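Local coordinates for putative exotoxin (superantigen) (Streptococcus pyogenes, PDB 1TY0), which is a zinc-binding superantigen that probably acts as a toxin by engaging T-cell receptors, and can dimerise through the same surface, at residues K8-I20 / R139-S153. Residues are numbered along the deposited sequence; the frame is centred on the assembly and turned at random.
Sequences KDVKLQLNYAYEI and RQYLMQTYKIYDPNS
Y149 and L14 make the tight middle of this contact. The L14 CB sits squarely over one face of the Y149 ring, 3.7 Å from its centroid, while I148 CG1 covers the opposite face, so the phenol is sandwiched; its OH reaches the backbone O of L174. One helical turn on, the extended R139 chain lays CD over the centre of the Y18 ring, again 3.7 Å from the centroid. Its guanidinium, only 20° from the ring plane, slides under Y18 OH, itself bonded to the Y190 hydroxyl, and is held by D135 and D176. Next to it, Q140 NE2 donates to Y18 O at 2.7 Å and to E19 OE2 at 3.2 Å, both near its amide plane; M143 CE fills in against N15 and E19. Towards P151 the packing thins: L12 CD2 stays 4.4 Å from P151 CD, and a water bridges K11 NZ to P151 O. The K11 chain bends at chi3 (81°), bringing NZ 3.0 Å from D150 O; NZ also bonds Y155 O. The buried lysine is thus met by carbonyls, which probably stabilise its charge, and polar bonds flanking an apolar centre fix the N-terminal helix against the beta-grasp domain.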
ATOM      1  N   LYS A   8      -2.163  21.098 -10.769  1.00 21.17           N
ATOM      2  CA  LYS A   8      -2.808  19.836 -11.114  1.00 21.11           C
ATOM      3  C   LYS A   8      -1.799  18.689 -11.033  1.00 21.41           C
ATOM      4  O   LYS A   8      -2.104  17.621 -10.499  1.00 21.27           O
ATOM      5  CB  LYS A   8      -3.408  19.901 -12.521  1.00 24.41           C
ATOM      6  CG  LYS A   8      -4.615  20.819 -12.633  1.00 27.26           C
ATOM      7  CD  LYS A   8      -5.224  20.757 -14.027  1.00 31.22           C
ATOM      8  CE  LYS A   8      -6.502  21.579 -14.111  1.00 32.44           C
ATOM      9  NZ  LYS A   8      -6.258  23.008 -13.781  1.00 34.17           N
ATOM     10  N   ASP A   9      -0.602  18.915 -11.567  1.00 19.58           N
ATOM     11  CA  ASP A   9       0.447  17.901 -11.544  1.00 20.73           C
ATOM     12  C   ASP A   9       0.894  17.628 -10.112  1.00 18.11           C
ATOM     13  O   ASP A   9       1.223  16.497  -9.763  1.00 18.24           O
ATOM     14  CB  ASP A   9       1.647  18.349 -12.383  1.00 23.22           C
ATOM     15  CG  ASP A   9       1.289  18.572 -13.836  1.00 27.06           C
ATOM     16  OD1 ASP A   9       0.566  17.727 -14.405  1.00 27.07           O
ATOM     17  OD2 ASP A   9       1.739  19.584 -14.414  1.00 29.67           O
ATOM     18  N   VAL A  10       0.908  18.673  -9.291  1.00 17.53           N
ATOM     19  CA  VAL A  10       1.293  18.547  -7.890  1.00 16.48           C
ATOM     20  C   VAL A  10       0.269  17.660  -7.186  1.00 17.22           C
ATOM     21  O   VAL A  10       0.623  16.760  -6.421  1.00 16.45           O
ATOM     22  CB  VAL A  10       1.332  19.935  -7.204  1.00 16.88           C
ATOM     23  CG1 VAL A  10       1.473  19.781  -5.696  1.00 17.84           C
ATOM     24  CG2 VAL A  10       2.495  20.752  -7.766  1.00 17.20           C
ATOM     25  N   LYS A  11      -1.005  17.910  -7.463  1.00 16.55           N
ATOM     26  CA  LYS A  11      -2.071  17.128  -6.854  1.00 17.15           C
ATOM     27  C   LYS A  11      -1.982  15.674  -7.309  1.00 18.29           C
ATOM     28  O   LYS A  11      -2.228  14.755  -6.530  1.00 16.44           O
ATOM     29  CB  LYS A  11      -3.432  17.740  -7.210  1.00 18.78           C
ATOM     30  CG  LYS A  11      -3.606  19.137  -6.624  1.00 21.94           C
ATOM     31  CD  LYS A  11      -4.786  19.896  -7.219  1.00 24.15           C
ATOM     32  CE  LYS A  11      -6.101  19.498  -6.581  1.00 23.45           C
ATOM     33  NZ  LYS A  11      -7.190  20.426  -7.008  1.00 19.46           N
ATOM     34  N   LEU A  12      -1.605  15.463  -8.564  1.00 17.13           N
ATOM     35  CA  LEU A  12      -1.478  14.105  -9.077  1.00 18.27           C
ATOM     36  C   LEU A  12      -0.398  13.329  -8.329  1.00 17.28           C
ATOM     37  O   LEU A  12      -0.593  12.163  -7.998  1.00 17.74           O
ATOM     38  CB  LEU A  12      -1.173  14.135 -10.575  1.00 22.40           C
ATOM     39  CG  LEU A  12      -2.361  14.583 -11.432  1.00 24.94           C
ATOM     40  CD1 LEU A  12      -1.968  14.617 -12.903  1.00 27.06           C
ATOM     41  CD2 LEU A  12      -3.522  13.620 -11.218  1.00 27.15           C
ATOM     42  N   GLN A  13       0.737  13.971  -8.061  1.00 16.62           N
ATOM     43  CA  GLN A  13       1.817  13.308  -7.333  1.00 16.04           C
ATOM     44  C   GLN A  13       1.383  12.965  -5.905  1.00 14.44           C
ATOM     45  O   GLN A  13       1.753  11.924  -5.370  1.00 14.50           O
ATOM     46  CB  GLN A  13       3.064  14.199  -7.274  1.00 18.78           C
ATOM     47  CG  GLN A  13       3.785  14.356  -8.601  1.00 21.28           C
ATOM     48  CD  GLN A  13       4.207  13.026  -9.193  1.00 20.36           C
ATOM     49  OE1 GLN A  13       5.092  12.349  -8.672  1.00 24.69           O
ATOM     50  NE2 GLN A  13       3.567  12.644 -10.287  1.00 22.07           N
ATOM     51  N   LEU A  14       0.601  13.848  -5.293  1.00 13.41           N
ATOM     52  CA  LEU A  14       0.134  13.626  -3.933  1.00 14.45           C
ATOM     53  C   LEU A  14      -0.919  12.532  -3.866  1.00 15.23           C
ATOM     54  O   LEU A  14      -0.913  11.709  -2.946  1.00 14.05           O
ATOM     55  CB  LEU A  14      -0.422  14.925  -3.352  1.00 15.19           C
ATOM     56  CG  LEU A  14       0.662  15.947  -3.010  1.00 11.99           C
ATOM     57  CD1 LEU A  14       0.063  17.330  -2.804  1.00 13.02           C
ATOM     58  CD2 LEU A  14       1.395  15.471  -1.765  1.00 13.22           C
ATOM     59  N   ASN A  15      -1.817  12.516  -4.846  1.00 13.51           N
ATOM     60  CA  ASN A  15      -2.869  11.515  -4.869  1.00 16.60           C
ATOM     61  C   ASN A  15      -2.236  10.136  -4.971  1.00 17.47           C
ATOM     62  O   ASN A  15      -2.631   9.207  -4.265  1.00 20.16           O
ATOM     63  CB  ASN A  15      -3.820  11.762  -6.041  1.00 18.30           C
ATOM     64  CG  ASN A  15      -5.120  11.006  -5.890  1.00 23.03           C
ATOM     65  OD1 ASN A  15      -5.250   9.873  -6.352  1.00 28.76           O
ATOM     66  ND2 ASN A  15      -6.083  11.619  -5.213  1.00 23.33           N
ATOM     67  N   TYR A  16      -1.236  10.008  -5.834  1.00 18.25           N
ATOM     68  CA  TYR A  16      -0.552   8.734  -5.983  1.00 18.53           C
ATOM     69  C   TYR A  16       0.219   8.346  -4.724  1.00 17.09           C
ATOM     70  O   TYR A  16       0.138   7.209  -4.266  1.00 15.97           O
ATOM     71  CB  TYR A  16       0.434   8.769  -7.149  1.00 21.65           C
ATOM     72  CG  TYR A  16       1.502   7.708  -7.015  1.00 25.30           C
ATOM     73  CD1 TYR A  16       1.171   6.352  -7.022  1.00 26.27           C
ATOM     74  CD2 TYR A  16       2.839   8.057  -6.825  1.00 27.18           C
ATOM     75  CE1 TYR A  16       2.146   5.372  -6.841  1.00 29.96           C
ATOM     76  CE2 TYR A  16       3.819   7.086  -6.642  1.00 30.00           C
ATOM     77  CZ  TYR A  16       3.465   5.747  -6.652  1.00 31.26           C
ATOM     78  OH  TYR A  16       4.430   4.783  -6.468  1.00 35.06           O
ATOM     79  N   ALA A  17       0.980   9.291  -4.183  1.00 15.35           N
ATOM     80  CA  ALA A  17       1.788   9.029  -2.997  1.00 15.40           C
ATOM     81  C   ALA A  17       0.980   8.517  -1.811  1.00 14.66           C
ATOM     82  O   ALA A  17       1.378   7.552  -1.159  1.00 14.09           O
ATOM     83  CB  ALA A  17       2.555  10.292  -2.596  1.00 12.98           C
ATOM     84  N   TYR A  18      -0.159   9.148  -1.541  1.00 14.14           N
ATOM     85  CA  TYR A  18      -0.980   8.755  -0.402  1.00 13.97           C
ATOM     86  C   TYR A  18      -2.021   7.650  -0.626  1.00 15.04           C
ATOM     87  O   TYR A  18      -2.699   7.245   0.313  1.00 15.15           O
ATOM     88  CB  TYR A  18      -1.621  10.009   0.208  1.00 12.68           C
ATOM     89  CG  TYR A  18      -0.634  10.823   1.027  1.00 11.89           C
ATOM     90  CD1 TYR A  18      -0.345  10.477   2.345  1.00 11.40           C
ATOM     91  CD2 TYR A  18       0.038  11.916   0.473  1.00 12.88           C
ATOM     92  CE1 TYR A  18       0.590  11.196   3.100  1.00 12.18           C
ATOM     93  CE2 TYR A  18       0.980  12.643   1.219  1.00 10.67           C
ATOM     94  CZ  TYR A  18       1.248  12.274   2.532  1.00 12.52           C
ATOM     95  OH  TYR A  18       2.165  12.985   3.278  1.00 11.84           O
ATOM     96  N   GLU A  19      -2.161   7.174  -1.861  1.00 14.77           N
ATOM     97  CA  GLU A  19      -3.086   6.069  -2.146  1.00 14.71           C
ATOM     98  C   GLU A  19      -2.220   4.843  -1.896  1.00 13.43           C
ATOM     99  O   GLU A  19      -1.739   4.205  -2.827  1.00 15.67           O
ATOM    100  CB  GLU A  19      -3.541   6.105  -3.607  1.00 20.11           C
ATOM    101  CG  GLU A  19      -4.727   7.024  -3.863  1.00 26.69           C
ATOM    102  CD  GLU A  19      -6.028   6.439  -3.350  1.00 31.03           C
ATOM    103  OE1 GLU A  19      -6.448   5.377  -3.865  1.00 34.10           O
ATOM    104  OE2 GLU A  19      -6.630   7.034  -2.432  1.00 35.02           O
ATOM    105  N   ILE A  20      -2.029   4.524  -0.623  1.00 13.82           N
ATOM    106  CA  ILE A  20      -1.154   3.432  -0.235  1.00 14.77           C
ATOM    107  C   ILE A  20      -1.601   2.747   1.055  1.00 12.94           C
ATOM    108  O   ILE A  20      -2.384   3.297   1.826  1.00 14.04           O
ATOM    109  CB  ILE A  20       0.270   3.998  -0.041  1.00 16.19           C
ATOM    110  CG1 ILE A  20       1.255   2.904   0.362  1.00 20.33           C
ATOM    111  CG2 ILE A  20       0.236   5.088   1.014  1.00 19.06           C
ATOM    112  CD1 ILE A  20       2.674   3.417   0.476  1.00 24.53           C
ATOM    113  N   ARG A 139      -5.582  12.824   5.412  1.00 13.56           N
ATOM    114  CA  ARG A 139      -5.482  13.064   3.971  1.00 12.24           C
ATOM    115  C   ARG A 139      -6.353  12.065   3.223  1.00 13.19           C
ATOM    116  O   ARG A 139      -7.051  12.425   2.272  1.00 12.97           O
ATOM    117  CB  ARG A 139      -4.034  12.959   3.484  1.00 11.72           C
ATOM    118  CG  ARG A 139      -3.169  14.110   3.956  1.00 12.38           C
ATOM    119  CD  ARG A 139      -1.834  14.156   3.235  1.00 11.22           C
ATOM    120  NE  ARG A 139      -0.879  14.960   3.989  1.00 12.08           N
ATOM    121  CZ  ARG A 139       0.038  15.755   3.450  1.00 12.77           C
ATOM    122  NH1 ARG A 139       0.136  15.877   2.131  1.00 13.84           N
ATOM    123  NH2 ARG A 139       0.871  16.415   4.239  1.00 14.35           N
ATOM    124  N   GLN A 140      -6.323  10.807   3.649  1.00 12.82           N
ATOM    125  CA  GLN A 140      -7.148   9.799   3.000  1.00 14.06           C
ATOM    126  C   GLN A 140      -8.627  10.170   3.125  1.00 14.71           C
ATOM    127  O   GLN A 140      -9.392  10.033   2.169  1.00 14.91           O
ATOM    128  CB  GLN A 140      -6.896   8.423   3.612  1.00 16.64           C
ATOM    129  CG  GLN A 140      -5.878   7.587   2.843  1.00 16.94           C
ATOM    130  CD  GLN A 140      -6.342   7.258   1.434  1.00 20.12           C
ATOM    131  OE1 GLN A 140      -7.522   7.000   1.203  1.00 25.41           O
ATOM    132  NE2 GLN A 140      -5.409   7.250   0.485  1.00 23.32           N
ATOM    133  N   TYR A 141      -9.029  10.640   4.302  1.00 13.74           N
ATOM    134  CA  TYR A 141     -10.418  11.035   4.511  1.00 16.32           C
ATOM    135  C   TYR A 141     -10.760  12.167   3.550  1.00 15.30           C
ATOM    136  O   TYR A 141     -11.799  12.144   2.885  1.00 17.57           O
ATOM    137  CB  TYR A 141     -10.638  11.507   5.949  1.00 16.14           C
ATOM    138  CG  TYR A 141     -12.023  12.074   6.184  1.00 19.52           C
ATOM    139  CD1 TYR A 141     -13.139  11.239   6.245  1.00 23.20           C
ATOM    140  CD2 TYR A 141     -12.220  13.446   6.305  1.00 23.25           C
ATOM    141  CE1 TYR A 141     -14.421  11.758   6.417  1.00 25.60           C
ATOM    142  CE2 TYR A 141     -13.499  13.979   6.476  1.00 26.61           C
ATOM    143  CZ  TYR A 141     -14.593  13.129   6.530  1.00 27.11           C
ATOM    144  OH  TYR A 141     -15.861  13.650   6.687  1.00 29.90           O
ATOM    145  N   LEU A 142      -9.879  13.159   3.484  1.00 15.48           N
ATOM    146  CA  LEU A 142     -10.077  14.304   2.601  1.00 15.58           C
ATOM    147  C   LEU A 142     -10.057  13.895   1.130  1.00 14.14           C
ATOM    148  O   LEU A 142     -10.797  14.447   0.315  1.00 15.18           O
ATOM    149  CB  LEU A 142      -9.007  15.364   2.873  1.00 14.43           C
ATOM    150  CG  LEU A 142      -9.106  16.044   4.244  1.00 16.97           C
ATOM    151  CD1 LEU A 142      -7.910  16.937   4.472  1.00 16.15           C
ATOM    152  CD2 LEU A 142     -10.400  16.846   4.322  1.00 17.91           C
ATOM    153  N   MET A 143      -9.217  12.928   0.786  1.00 12.90           N
ATOM    154  CA  MET A 143      -9.132  12.466  -0.595  1.00 14.59           C
ATOM    155  C   MET A 143     -10.429  11.788  -1.008  1.00 17.00           C
ATOM    156  O   MET A 143     -10.987  12.069  -2.069  1.00 16.03           O
ATOM    157  CB  MET A 143      -7.962  11.492  -0.754  1.00 15.24           C
ATOM    158  CG  MET A 143      -6.607  12.163  -0.716  1.00 15.17           C
ATOM    159  SD  MET A 143      -5.250  11.026  -0.402  1.00 16.05           S
ATOM    160  CE  MET A 143      -5.198  10.114  -1.911  1.00 13.81           C
ATOM    161  N   GLN A 144     -10.899  10.894  -0.148  1.00 16.37           N
ATOM    162  CA  GLN A 144     -12.124  10.140  -0.383  1.00 18.27           C
ATOM    163  C   GLN A 144     -13.388  10.990  -0.341  1.00 18.81           C
ATOM    164  O   GLN A 144     -14.314  10.783  -1.127  1.00 20.38           O
ATOM    165  CB  GLN A 144     -12.259   9.051   0.683  1.00 18.30           C
ATOM    166  CG  GLN A 144     -11.196   7.971   0.641  1.00 18.12           C
ATOM    167  CD  GLN A 144     -11.071   7.240   1.966  1.00 20.03           C
ATOM    168  OE1 GLN A 144     -11.984   7.264   2.794  1.00 20.14           O
ATOM    169  NE2 GLN A 144      -9.938   6.579   2.171  1.00 19.46           N
ATOM    170  N   THR A 145     -13.415  11.946   0.578  1.00 18.70           N
ATOM    171  CA  THR A 145     -14.589  12.781   0.793  1.00 18.64           C
ATOM    172  C   THR A 145     -14.664  14.109   0.049  1.00 19.48           C
ATOM    173  O   THR A 145     -15.716  14.474  -0.475  1.00 20.44           O
ATOM    174  CB  THR A 145     -14.754  13.058   2.300  1.00 19.48           C
ATOM    175  OG1 THR A 145     -14.654  11.823   3.018  1.00 19.81           O
ATOM    176  CG2 THR A 145     -16.113  13.686   2.589  1.00 18.13           C
ATOM    177  N   TYR A 146     -13.556  14.835   0.006  1.00 19.67           N
ATOM    178  CA  TYR A 146     -13.551  16.128  -0.656  1.00 18.95           C
ATOM    179  C   TYR A 146     -12.705  16.189  -1.920  1.00 18.18           C
ATOM    180  O   TYR A 146     -12.560  17.254  -2.515  1.00 18.05           O
ATOM    181  CB  TYR A 146     -13.122  17.197   0.349  1.00 20.32           C
ATOM    182  CG  TYR A 146     -14.127  17.347   1.468  1.00 22.86           C
ATOM    183  CD1 TYR A 146     -15.349  17.985   1.249  1.00 25.69           C
ATOM    184  CD2 TYR A 146     -13.893  16.790   2.725  1.00 24.06           C
ATOM    185  CE1 TYR A 146     -16.315  18.060   2.253  1.00 26.43           C
ATOM    186  CE2 TYR A 146     -14.856  16.860   3.737  1.00 25.67           C
ATOM    187  CZ  TYR A 146     -16.064  17.496   3.491  1.00 27.13           C
ATOM    188  OH  TYR A 146     -17.017  17.573   4.484  1.00 28.00           O
ATOM    189  N   LYS A 147     -12.157  15.046  -2.326  1.00 16.92           N
ATOM    190  CA  LYS A 147     -11.349  14.954  -3.543  1.00 16.85           C
ATOM    191  C   LYS A 147     -10.297  16.059  -3.613  1.00 16.49           C
ATOM    192  O   LYS A 147     -10.076  16.653  -4.672  1.00 16.62           O
ATOM    193  CB  LYS A 147     -12.262  15.051  -4.772  1.00 18.06           C
ATOM    194  CG  LYS A 147     -13.587  14.309  -4.636  1.00 20.07           C
ATOM    195  CD  LYS A 147     -13.401  12.814  -4.468  1.00 23.67           C
ATOM    196  CE  LYS A 147     -14.749  12.121  -4.266  1.00 26.70           C
ATOM    197  NZ  LYS A 147     -14.609  10.644  -4.119  1.00 27.68           N
ATOM    198  N   ILE A 148      -9.628  16.319  -2.496  1.00 14.61           N
ATOM    199  CA  ILE A 148      -8.643  17.387  -2.456  1.00 14.94           C
ATOM    200  C   ILE A 148      -7.454  17.244  -3.400  1.00 14.41           C
ATOM    201  O   ILE A 148      -6.788  18.236  -3.691  1.00 15.35           O
ATOM    202  CB  ILE A 148      -8.133  17.630  -1.009  1.00 15.81           C
ATOM    203  CG1 ILE A 148      -7.172  16.520  -0.573  1.00 16.97           C
ATOM    204  CG2 ILE A 148      -9.323  17.748  -0.062  1.00 15.25           C
ATOM    205  CD1 ILE A 148      -7.672  15.147  -0.785  1.00 21.40           C
ATOM    206  N   TYR A 149      -7.183  16.037  -3.889  1.00 15.18           N
ATOM    207  CA  TYR A 149      -6.066  15.860  -4.814  1.00 16.61           C
ATOM    208  C   TYR A 149      -6.539  15.532  -6.226  1.00 18.45           C
ATOM    209  O   TYR A 149      -5.759  15.074  -7.064  1.00 17.39           O
ATOM    210  CB  TYR A 149      -5.097  14.776  -4.318  1.00 17.49           C
ATOM    211  CG  TYR A 149      -4.388  15.118  -3.020  1.00 15.20           C
ATOM    212  CD1 TYR A 149      -3.980  16.425  -2.739  1.00 15.18           C
ATOM    213  CD2 TYR A 149      -4.113  14.128  -2.074  1.00 14.97           C
ATOM    214  CE1 TYR A 149      -3.322  16.734  -1.546  1.00 13.59           C
ATOM    215  CE2 TYR A 149      -3.456  14.428  -0.885  1.00 14.01           C
ATOM    216  CZ  TYR A 149      -3.065  15.727  -0.623  1.00 12.78           C
ATOM    217  OH  TYR A 149      -2.438  16.024   0.566  1.00 14.41           O
ATOM    218  N   ASP A 150      -7.824  15.762  -6.489  1.00 17.73           N
ATOM    219  CA  ASP A 150      -8.377  15.516  -7.819  1.00 19.58           C
ATOM    220  C   ASP A 150      -8.165  16.802  -8.609  1.00 18.09           C
ATOM    221  O   ASP A 150      -8.441  17.889  -8.116  1.00 17.94           O
ATOM    222  CB  ASP A 150      -9.874  15.203  -7.744  1.00 20.72           C
ATOM    223  CG  ASP A 150     -10.451  14.788  -9.088  1.00 23.48           C
ATOM    224  OD1 ASP A 150     -10.433  13.579  -9.406  1.00 25.24           O
ATOM    225  OD2 ASP A 150     -10.912  15.673  -9.835  1.00 24.08           O
ATOM    226  N   PRO A 151      -7.675  16.693  -9.851  1.00 19.72           N
ATOM    227  CA  PRO A 151      -7.443  17.890 -10.667  1.00 19.84           C
ATOM    228  C   PRO A 151      -8.683  18.754 -10.874  1.00 19.27           C
ATOM    229  O   PRO A 151      -8.573  19.948 -11.157  1.00 21.30           O
ATOM    230  CB  PRO A 151      -6.920  17.311 -11.980  1.00 20.49           C
ATOM    231  CG  PRO A 151      -7.632  15.993 -12.064  1.00 22.08           C
ATOM    232  CD  PRO A 151      -7.469  15.472 -10.648  1.00 19.43           C
ATOM    233  N   ASN A 152      -9.861  18.159 -10.723  1.00 19.74           N
ATOM    234  CA  ASN A 152     -11.092  18.909 -10.931  1.00 19.95           C
ATOM    235  C   ASN A 152     -11.716  19.518  -9.674  1.00 19.46           C
ATOM    236  O   ASN A 152     -12.800  20.106  -9.735  1.00 20.69           O
ATOM    237  CB  ASN A 152     -12.102  18.036 -11.678  1.00 22.64           C
ATOM    238  CG  ASN A 152     -11.621  17.661 -13.072  1.00 26.14           C
ATOM    239  OD1 ASN A 152     -11.328  18.531 -13.895  1.00 28.39           O
ATOM    240  ND2 ASN A 152     -11.530  16.365 -13.340  1.00 28.28           N
ATOM    241  N   SER A 153     -11.042  19.379  -8.535  1.00 17.29           N
ATOM    242  CA  SER A 153     -11.538  19.981  -7.301  1.00 17.42           C
ATOM    243  C   SER A 153     -10.933  21.387  -7.287  1.00 18.08           C
ATOM    244  O   SER A 153      -9.837  21.596  -7.803  1.00 17.83           O
ATOM    245  CB  SER A 153     -11.069  19.193  -6.072  1.00 17.38           C
ATOM    246  OG  SER A 153      -9.661  19.240  -5.944  1.00 20.20           O
TER
HETATM  247  O   HOH W   1      -6.732  21.382  -9.666  1.00 21.87           O